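Local coordinates for protein phosphoribosyl-AMP cyclohydrolase (Medicago truncatula, PDB 7BGM) that probably catalyses two successive steps of histidine biosynthesis, hydrolysing phosphoribosyl-ATP to phosphoribosyl-AMP and diphosphate and then opening the purine ring of phosphoribosyl-AMP, at residues A124-S127 and L128-L131; N158-L161 and L162-K165; C174-E178 and N179-K183; S188-A191 and D192-H196. All coordinates share one frame; numbering follows the deposited sequence.

Contact 1. Residues A124-S127 and L128-L131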
loop_
_atom_site.group_PDB
_atom_site.type_symbol
_atom_site.label_atom_id
_atom_site.label_comp_id
_atom_site.label_asym_id
_atom_site.label_seq_id
_atom_site.Cartn_x
_atom_site.Cartn_y
_atom_site.Cartn_z
ATOM N N ALA A 124 -1.317 8.982 6.626
ATOM C CA ALA A 124 -1.788 7.596 6.647
ATOM C C ALA A 124 -0.669 6.651 6.233
ATOM O O ALA A 124 -0.040 6.847 5.186
ATOM C CB ALA A 124 -2.974 7.449 5.705
ATOM N N LEU A 125 -0.416 5.641 7.070
ATOM C CA LEU A 125 0.649 4.672 6.837
ATOM C C LEU A 125 0.146 3.262 7.096
ATOM O O LEU A 125 -0.562 3.028 8.083
ATOM C CB LEU A 125 1.844 4.901 7.748
ATOM C CG LEU A 125 2.554 6.247 7.654
ATOM C CD1 LEU A 125 3.606 6.354 8.706
ATOM C CD2 LEU A 125 3.160 6.458 6.259
ATOM N N THR A 126 0.577 2.311 6.266
ATOM C CA THR A 126 0.247 0.907 6.509
ATOM C C THR A 126 1.379 0.298 7.342
ATOM O O THR A 126 2.380 0.957 7.617
ATOM C CB THR A 126 0.028 0.145 5.198
ATOM O OG1 THR A 126 1.214 0.166 4.393
ATOM C CG2 THR A 126 -1.117 0.764 4.400
ATOM N N SER A 127 1.194 -0.951 7.781
ATOM C CA SER A 127 2.042 -1.507 8.851
ATOM C C SER A 127 3.548 -1.348 8.615
ATOM O O SER A 127 4.299 -1.014 9.550
ATOM C CB SER A 127 1.686 -2.977 9.054
ATOM O OG SER A 127 0.355 -3.028 9.563
ATOM N N LEU A 128 4.028 -1.654 7.404
ATOM C CA LEU A 128 5.471 -1.612 7.172
ATOM C C LEU A 128 6.006 -0.190 7.294
ATOM O O LEU A 128 7.071 0.034 7.877
ATOM C CB LEU A 128 5.793 -2.195 5.798
ATOM C CG LEU A 128 7.237 -2.265 5.336
ATOM C CD1 LEU A 128 8.048 -3.064 6.356
ATOM C CD2 LEU A 128 7.281 -2.917 3.939
ATOM N N TYR A 129 5.274 0.789 6.752
ATOM C CA TYR A 129 5.696 2.190 6.743
ATOM C C TYR A 129 5.476 2.845 8.107
ATOM O O TYR A 129 6.236 3.762 8.486
ATOM C CB TYR A 129 4.970 2.920 5.589
ATOM C CG TYR A 129 5.295 2.152 4.316
ATOM C CD1 TYR A 129 6.532 2.331 3.680
ATOM C CD2 TYR A 129 4.415 1.150 3.806
ATOM C CE1 TYR A 129 6.886 1.588 2.561
ATOM C CE2 TYR A 129 4.766 0.398 2.680
ATOM C CZ TYR A 129 6.030 0.612 2.076
ATOM O OH TYR A 129 6.429 -0.104 0.969
ATOM N N ALA A 130 4.489 2.341 8.866
ATOM C CA ALA A 130 4.285 2.775 10.244
ATOM C C ALA A 130 5.481 2.384 11.101
ATOM O O ALA A 130 5.982 3.187 11.903
ATOM C CB ALA A 130 2.981 2.182 10.800
ATOM N N LEU A 131 5.970 1.169 10.923
ATOM C CA LEU A 131 7.173 0.771 11.637
ATOM C C LEU A 131 8.366 1.627 11.221
ATOM O O LEU A 131 9.170 2.039 12.067
ATOM C CB LEU A 131 7.454 -0.710 11.396
ATOM C CG LEU A 131 8.760 -1.218 12.025
ATOM C CD1 LEU A 131 8.741 -1.001 13.535
ATOM C CD2 LEU A 131 8.921 -2.689 11.722
HETATM O O HOH W 1 2.649 -2.121 4.896
#
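Leu125 lays its side chain against Tyr129 and Ala130 in the opening turn of helix 127-140. Its CB is 4.2 Å from Ala130 CB. The two methyls then part: CD1 comes 3.7 Å from Tyr129 O, and CD2 lies 4.0 Å from Tyr129 CB, so that the leucine and tyrosine side chains slant across each other. Next comes Thr126, the N-cap residue. Its hydroxyl makes no capping bond; a chi1 of 61° tucks OG1 into the cleft flanked by the backbone N and C, and it runs alongside Tyr129. There it meets the edge of the phenol ring in the ring plane, 3.4 Å from CD2, while Leu128 CB lies over one face of the same ring, toward the rim. A water 2.7 Å from Thr126 OG1 also accepts from Leu128 N at 2.9 Å, giving this amide of the first turn an acceptor in place of a direct cap. This is a helix N-terminus at the end of the loop from strand 105-108, where the chain enters its helical, MazG-type pyrophosphohydrolase part. Thr126 O receives Ala130 N at 2.8 Å, starting the i to i+4 ladder. Ser127 continues that ladder through its own O, which accepts from Leu131 N at 3.1 Å. Ser127 turns its CB outward from the turn, and its OG hydrogen-bonds to Asp27 of the second subunit. Beyond the turn, Leu128 and Tyr129 both rest on Val208 of helix 208-218.

Contact 2. Residues N158-L161 and L162-K165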
loop_
_atom_site.group_PDB
_atom_site.type_symbol
_atom_site.label_atom_id
_atom_site.label_comp_id
_atom_site.label_asym_id
_atom_site.label_seq_id
_atom_site.Cartn_x
_atom_site.Cartn_y
_atom_site.Cartn_z
ATOM N N ASN A 158 24.109 1.337 18.899
ATOM C CA ASN A 158 25.122 0.297 19.098
ATOM C C ASN A 158 25.144 -0.566 17.835
ATOM O O ASN A 158 24.485 -1.605 17.770
ATOM C CB ASN A 158 24.834 -0.522 20.345
ATOM C CG ASN A 158 25.912 -1.560 20.630
ATOM O OD1 ASN A 158 26.845 -1.747 19.847
ATOM N ND2 ASN A 158 25.774 -2.250 21.751
ATOM N N ASP A 159 25.925 -0.117 16.844
ATOM C CA ASP A 159 26.063 -0.810 15.562
ATOM C C ASP A 159 26.413 -2.286 15.728
ATOM O O ASP A 159 25.958 -3.137 14.949
ATOM C CB ASP A 159 27.154 -0.133 14.728
ATOM C CG ASP A 159 26.691 1.159 14.087
ATOM O OD1 ASP A 159 25.523 1.555 14.284
ATOM O OD2 ASP A 159 27.511 1.778 13.371
ATOM N N LYS A 160 27.259 -2.605 16.710
ATOM C CA LYS A 160 27.762 -3.974 16.813
ATOM C C LYS A 160 26.706 -4.914 17.377
ATOM O O LYS A 160 26.569 -6.049 16.909
ATOM C CB LYS A 160 29.039 -4.010 17.663
ATOM C CG LYS A 160 30.196 -3.205 17.065
ATOM C CD LYS A 160 30.170 -3.160 15.523
ATOM C CE LYS A 160 30.692 -4.444 14.866
ATOM N NZ LYS A 160 29.995 -4.727 13.562
ATOM N N LEU A 161 25.948 -4.458 18.376
ATOM C CA LEU A 161 24.783 -5.216 18.811
ATOM C C LEU A 161 23.809 -5.409 17.658
ATOM O O LEU A 161 23.288 -6.513 17.459
ATOM C CB LEU A 161 24.106 -4.510 19.986
ATOM C CG LEU A 161 22.761 -5.044 20.485
ATOM C CD1 LEU A 161 22.894 -6.488 20.924
ATOM C CD2 LEU A 161 22.241 -4.183 21.627
ATOM N N LEU A 162 23.579 -4.351 16.865
ATOM C CA LEU A 162 22.585 -4.427 15.794
ATOM C C LEU A 162 22.983 -5.437 14.726
ATOM O O LEU A 162 22.159 -6.255 14.295
ATOM C CB LEU A 162 22.367 -3.050 15.161
ATOM C CG LEU A 162 21.407 -3.004 13.960
ATOM C CD1 LEU A 162 19.995 -3.470 14.321
ATOM C CD2 LEU A 162 21.382 -1.601 13.362
ATOM N N CYS A 163 24.232 -5.375 14.260
ATOM C CA CYS A 163 24.668 -6.299 13.213
ATOM C C CYS A 163 24.709 -7.720 13.738
ATOM O O CYS A 163 24.370 -8.664 13.015
ATOM C CB CYS A 163 26.040 -5.894 12.675
ATOM S SG CYS A 163 26.000 -4.351 11.730
ATOM N N SER A 164 25.113 -7.881 14.998
ATOM C CA SER A 164 25.019 -9.174 15.659
ATOM C C SER A 164 23.608 -9.746 15.569
ATOM O O SER A 164 23.421 -10.920 15.224
ATOM C CB SER A 164 25.437 -9.032 17.120
ATOM O OG SER A 164 25.487 -10.301 17.731
ATOM N N LYS A 165 22.600 -8.920 15.879
ATOM C CA LYS A 165 21.214 -9.380 15.846
ATOM C C LYS A 165 20.760 -9.719 14.427
ATOM O O LYS A 165 20.030 -10.692 14.224
ATOM C CB LYS A 165 20.287 -8.318 16.454
ATOM C CG LYS A 165 20.399 -8.173 17.981
ATOM C CD LYS A 165 19.963 -9.437 18.714
ATOM C CE LYS A 165 18.558 -9.892 18.299
ATOM N NZ LYS A 165 18.300 -11.317 18.675
#
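Asn158 OD1 accepts from two backbone amides, both weakly, while the main-chain O of the same residue reaches forward to Leu162. The straighter of the two side-chain bonds comes from Leu161 N, at 3.2 Å and 176°, and the more bent one from Lys160 N at 3.3 Å. With CG anti to the backbone N (chi1 -177°), the amide turns back over the first turn, and its single oxygen faces the N-H groups of Lys160 and Leu161. Asn158 O then takes Leu162 N at 3.0 Å, and Asp159 O takes Cys163 N at 2.9 Å, which sets the regular winding of the helix.

Side chains pack against the carbonyls of the preceding turn. Ser164 CB is packed 3.2 Å from Lys160 O. The aliphatic part of Lys165 lies along that turn, its CG 3.4 Å from Leu161 O and 4.2 Å from Leu161 CD1. Bends at chi2 and chi3 then lead the Lys165 chain away from Leu161, and its NZ forms salt bridges with Glu168 and Glu169. Lys160 sends its end back over Cys163, but its charge is paired with Glu178 of the second subunit. On the inner side Leu162 packs on Val199 and Leu203 of helix 183-204, while Leu161 meets Arg154 and Leu155 of helix 151-156. The asparagine is an N-cap, closing the start of helix 159-178, and two turns on the helix delivers Lys165, an AMP-binding residue whose side chain comes within about 6 Å of a bound zinc ion.

Contact 3. Residues C174-E178 and N179-K183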
loop_
_atom_site.group_PDB
_atom_site.type_symbol
_atom_site.label_atom_id
_atom_site.label_comp_id
_atom_site.label_asym_id
_atom_site.label_seq_id
_atom_site.Cartn_x
_atom_site.Cartn_y
_atom_site.Cartn_z
ATOM N N CYS A 174 16.470 -19.048 8.647
ATOM C CA CYS A 174 16.893 -20.233 7.902
ATOM C C CYS A 174 16.569 -21.512 8.669
ATOM O O CYS A 174 16.159 -22.514 8.064
ATOM C CB CYS A 174 18.389 -20.155 7.602
ATOM S SG CYS A 174 18.889 -18.871 6.415
ATOM N N GLU A 175 16.764 -21.500 10.004
ATOM C CA GLU A 175 16.488 -22.686 10.816
ATOM C C GLU A 175 15.035 -23.126 10.686
ATOM O O GLU A 175 14.753 -24.326 10.771
ATOM C CB GLU A 175 16.800 -22.444 12.305
ATOM C CG GLU A 175 18.261 -22.254 12.720
ATOM C CD GLU A 175 18.426 -22.111 14.255
ATOM O OE1 GLU A 175 17.446 -22.332 15.011
ATOM O OE2 GLU A 175 19.534 -21.773 14.712
ATOM N N THR A 176 14.094 -22.182 10.493
ATOM C CA THR A 176 12.684 -22.576 10.414
ATOM C C THR A 176 12.416 -23.447 9.191
ATOM O O THR A 176 11.472 -24.251 9.195
ATOM C CB THR A 176 11.741 -21.357 10.399
ATOM O OG1 THR A 176 11.856 -20.635 9.158
ATOM C CG2 THR A 176 11.993 -20.428 11.595
ATOM N N LEU A 177 13.234 -23.307 8.146
ATOM C CA LEU A 177 13.186 -24.158 6.964
ATOM C C LEU A 177 14.018 -25.417 7.161
ATOM O O LEU A 177 13.536 -26.527 6.927
ATOM C CB LEU A 177 13.698 -23.398 5.735
ATOM C CG LEU A 177 13.687 -24.153 4.404
ATOM C CD1 LEU A 177 12.268 -24.540 4.004
ATOM C CD2 LEU A 177 14.339 -23.306 3.318
ATOM N N GLU A 178 15.265 -25.246 7.598
ATOM C CA GLU A 178 16.169 -26.389 7.734
ATOM C C GLU A 178 15.652 -27.403 8.755
ATOM O O GLU A 178 15.830 -28.613 8.577
ATOM C CB GLU A 178 17.562 -25.871 8.093
ATOM C CG GLU A 178 18.173 -25.044 6.961
ATOM C CD GLU A 178 19.498 -24.350 7.313
ATOM O OE1 GLU A 178 19.615 -23.775 8.421
ATOM O OE2 GLU A 178 20.423 -24.382 6.464
ATOM N N ASN A 179 15.013 -26.939 9.829
ATOM C CA ASN A 179 14.517 -27.807 10.889
ATOM C C ASN A 179 13.019 -28.067 10.780
ATOM O O ASN A 179 12.435 -28.671 11.685
ATOM C CB ASN A 179 14.845 -27.208 12.256
ATOM C CG ASN A 179 16.337 -27.049 12.481
ATOM O OD1 ASN A 179 17.131 -27.900 12.078
ATOM N ND2 ASN A 179 16.725 -25.951 13.123
ATOM N N ASN A 180 12.386 -27.622 9.697
ATOM C CA ASN A 180 10.979 -27.929 9.431
ATOM C C ASN A 180 10.079 -27.481 10.589
ATOM O O ASN A 180 9.288 -28.255 11.130
ATOM C CB ASN A 180 10.791 -29.420 9.130
ATOM C CG ASN A 180 9.416 -29.724 8.583
ATOM O OD1 ASN A 180 8.692 -28.818 8.135
ATOM N ND2 ASN A 180 9.038 -30.996 8.615
ATOM N N GLU A 181 10.209 -26.208 10.968
ATOM C CA GLU A 181 9.368 -25.627 12.008
ATOM C C GLU A 181 8.019 -25.195 11.427
ATOM O O GLU A 181 7.835 -25.128 10.210
ATOM C CB GLU A 181 10.071 -24.436 12.662
ATOM C CG GLU A 181 11.482 -24.745 13.143
ATOM C CD GLU A 181 11.984 -23.734 14.158
ATOM O OE1 GLU A 181 11.346 -23.599 15.225
ATOM O OE2 GLU A 181 13.011 -23.073 13.887
ATOM N N ASP A 182 7.071 -24.884 12.315
ATOM C CA ASP A 182 5.755 -24.441 11.867
ATOM C C ASP A 182 5.850 -23.083 11.173
ATOM O O ASP A 182 6.748 -22.276 11.439
ATOM C CB ASP A 182 4.771 -24.361 13.042
ATOM C CG ASP A 182 3.333 -24.058 12.595
ATOM O OD1 ASP A 182 2.651 -24.992 12.105
ATOM O OD2 ASP A 182 2.886 -22.886 12.720
ATOM N N LYS A 183 4.907 -22.829 10.265
ATOM C CA LYS A 183 4.946 -21.572 9.529
ATOM C C LYS A 183 4.763 -20.373 10.453
ATOM O O LYS A 183 5.247 -19.279 10.140
ATOM C CB LYS A 183 3.903 -21.568 8.410
ATOM C CG LYS A 183 2.492 -21.899 8.844
ATOM C CD LYS A 183 1.497 -21.538 7.749
ATOM C CE LYS A 183 1.546 -20.033 7.439
ATOM N NZ LYS A 183 0.391 -19.514 6.646
#
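Asn180 has a positive phi of 57°, a left-handed step that turns the chain back so that Glu181 N reaches Thr176 O, five residues earlier, at 2.9 Å. A second bond spans fewer residues, from Asn180 N to Leu177 O at 3.2 Å. Its donor stands above the carbonyl plane, 73° out of it, and therefore does not lie on a lone pair. Just before the reversal Asn179 N still closes an ordinary helical turn onto Glu175 O at 2.8 Å. The first two bonds, the 180-to-177 one lying within the span of the 181-to-176 one, make a Schellman motif with Asn180 as the C' residue; it ends helix 159-178 and turns the chain toward helix 183-204.

Two side chains fold back over the last turn. Asn179 lies beside Glu175, pointing the same way, with ND2 3.6 Å from Glu175 CB. Glu181 comes across Thr176 at about a right angle: with CG anti to the carbonyl carbon (chi1 -52°), the extended chain brings OE2 to 3.5 Å from Thr176 CA and 3.6 Å from Thr176 CG2. Its other oxygen, OE1, forms a salt bridge with Arg185. An alanine at Glu181 takes away the carboxylate, and Arg185 would probably lose one of its charge partners while the methyl of Thr176 lost its cover. Glu175 OE1 lies 4.6 Å from Glu181 OE2, two acidic groups that are not in contact; Glu175 binds magnesium in another structure of the enzyme. At the edge of the turn, Glu178 pairs with Arg167 of the second subunit, whose Lys204 also donates to Glu181 O.

Contact 4. Residues S188-A191 and D192-H196. With ZN (zinc ion), chain E.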
loop_
_atom_site.group_PDB
_atom_site.type_symbol
_atom_site.label_atom_id
_atom_site.label_comp_id
_atom_site.label_asym_id
_atom_site.label_seq_id
_atom_site.Cartn_x
_atom_site.Cartn_y
_atom_site.Cartn_z
ATOM N N SER A 188 7.177 -15.341 12.419
ATOM C CA SER A 188 7.723 -14.628 13.558
ATOM C C SER A 188 9.195 -14.292 13.345
ATOM O O SER A 188 9.642 -13.188 13.680
ATOM C CB SER A 188 7.528 -15.463 14.817
ATOM O OG SER A 188 8.033 -14.766 15.920
ATOM N N GLU A 189 9.964 -15.225 12.782
ATOM C CA GLU A 189 11.380 -14.946 12.539
ATOM C C GLU A 189 11.569 -13.935 11.411
ATOM O O GLU A 189 12.487 -13.104 11.465
ATOM C CB GLU A 189 12.127 -16.238 12.239
ATOM C CG GLU A 189 12.225 -17.127 13.485
ATOM C CD GLU A 189 12.772 -16.371 14.700
ATOM O OE1 GLU A 189 13.664 -15.526 14.530
ATOM O OE2 GLU A 189 12.314 -16.621 15.835
ATOM N N MET A 190 10.730 -13.993 10.371
ATOM C CA MET A 190 10.801 -12.966 9.331
ATOM C C MET A 190 10.512 -11.586 9.901
ATOM O O MET A 190 11.118 -10.593 9.477
ATOM C CB MET A 190 9.816 -13.270 8.201
ATOM C CG MET A 190 9.914 -12.299 7.023
ATOM S SD MET A 190 11.466 -12.497 6.110
ATOM C CE MET A 190 11.255 -11.165 4.926
ATOM N N ALA A 191 9.587 -11.498 10.856
ATOM C CA ALA A 191 9.326 -10.202 11.470
ATOM C C ALA A 191 10.541 -9.714 12.251
ATOM O O ALA A 191 10.842 -8.512 12.240
ATOM C CB ALA A 191 8.084 -10.265 12.365
ATOM N N ASP A 192 11.279 -10.637 12.890
ATOM C CA ASP A 192 12.517 -10.277 13.585
ATOM C C ASP A 192 13.564 -9.766 12.606
ATOM O O ASP A 192 14.255 -8.772 12.872
ATOM C CB ASP A 192 13.096 -11.481 14.330
ATOM C CG ASP A 192 12.275 -11.925 15.532
ATOM O OD1 ASP A 192 11.272 -11.269 15.873
ATOM O OD2 ASP A 192 12.656 -12.966 16.138
ATOM N N VAL A 193 13.724 -10.464 11.479
ATOM C CA VAL A 193 14.673 -10.033 10.456
ATOM C C VAL A 193 14.306 -8.645 9.960
ATOM O O VAL A 193 15.153 -7.747 9.885
ATOM C CB VAL A 193 14.719 -11.049 9.296
ATOM C CG1 VAL A 193 15.549 -10.506 8.130
ATOM C CG2 VAL A 193 15.288 -12.375 9.779
ATOM N N LEU A 194 13.035 -8.454 9.603
ATOM C CA LEU A 194 12.602 -7.172 9.056
ATOM C C LEU A 194 12.866 -6.043 10.037
ATOM O O LEU A 194 13.405 -4.993 9.662
ATOM C CB LEU A 194 11.118 -7.219 8.696
ATOM C CG LEU A 194 10.777 -7.638 7.288
ATOM C CD1 LEU A 194 9.291 -7.507 7.154
ATOM C CD2 LEU A 194 11.500 -6.718 6.305
ATOM N N TYR A 195 12.463 -6.224 11.296
ATOM C CA TYR A 195 12.615 -5.150 12.269
ATOM C C TYR A 195 14.080 -4.736 12.401
ATOM O O TYR A 195 14.414 -3.552 12.282
ATOM C CB TYR A 195 12.042 -5.587 13.615
ATOM C CG TYR A 195 12.467 -4.731 14.772
ATOM C CD1 TYR A 195 11.901 -3.476 14.970
ATOM C CD2 TYR A 195 13.432 -5.170 15.676
ATOM C CE1 TYR A 195 12.290 -2.681 16.044
ATOM C CE2 TYR A 195 13.821 -4.378 16.745
ATOM C CZ TYR A 195 13.244 -3.138 16.921
ATOM O OH TYR A 195 13.627 -2.349 17.984
ATOM N N HIS A 196 14.977 -5.702 12.619
ATOM C CA HIS A 196 16.381 -5.345 12.819
ATOM C C HIS A 196 16.997 -4.776 11.542
ATOM O O HIS A 196 17.765 -3.802 11.594
ATOM C CB HIS A 196 17.153 -6.559 13.332
ATOM C CG HIS A 196 16.797 -6.931 14.738
ATOM N ND1 HIS A 196 15.805 -7.837 15.043
ATOM C CD2 HIS A 196 17.288 -6.494 15.923
ATOM C CE1 HIS A 196 15.710 -7.953 16.358
ATOM N NE2 HIS A 196 16.603 -7.151 16.914
HETATM ZN ZN ZN E . 14.179 -14.256 15.969
HETATM O O HOH W 2 14.802 -15.235 17.708
#
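Glu189 and Asp192, one turn apart, hold a zinc ion between their carboxylates. Glu189 OE1 and Asp192 OD2 each bind the metal at 2.0 Å, joined by Glu169 and by a water 2.1 Å from the zinc ion. The metal draws the two oxygens to 3.2 Å of each other, while their carboxylate planes stand 86° apart. A bend at chi2 (-51°) curls Glu189 back toward Asp192.

The oxygens that do not bind zinc have charged partners: Glu189 OE2 pairs with Arg185, and Asp192 OD1 with Arg218 of the second subunit. Regular helical hydrogen bonds run through the turn, among them Val193 N to Glu189 O at 2.9 Å. Asp192 O is gripped twice, by the backbone N and the ring of His196, from opposite faces of the carbonyl plane. The ring bond, His196 ND1 to Asp192 O at 2.8 Å, fixes the imidazole's rotation.

In the apolar packing, Met190 CE meets Leu194 CG at 4.3 Å. A separate ring contact sets Tyr195 CD2 3.6 Å over the centre of the His196 ring.

Glu169, Glu172, Glu189 and Asp192 match the ExxE and ExxD signature of MazG-type pyrophosphohydrolases, carried on two adjacent helices. Helix 159-178 faces the zinc side of helix 183-204, helix 151-156 packs on Tyr195 and His196, and Leu215 of the second subunit covers Ala191 and Leu194.

In the fold
Contact 4 is the buried one, contact 3 lies at the surface, and contacts 1 and 2 are intermediate. Contacts 2 and 3 mark the start and end of one helix, 159-178, whose neighbour 183-204 holds contact 4; both touch contact 4, through Lys165 against His196 and Thr176 against Glu189. Contact 1, on helix 127-140, reaches the same helix by Leu131 on Tyr195. Their chemistry follows their place: a water-assisted N-terminus in contact 1, an asparagine cap in contact 2, a Schellman ending in contact 3, and metal-bound carboxylates mid-helix in contact 4. All four also meet the second subunit.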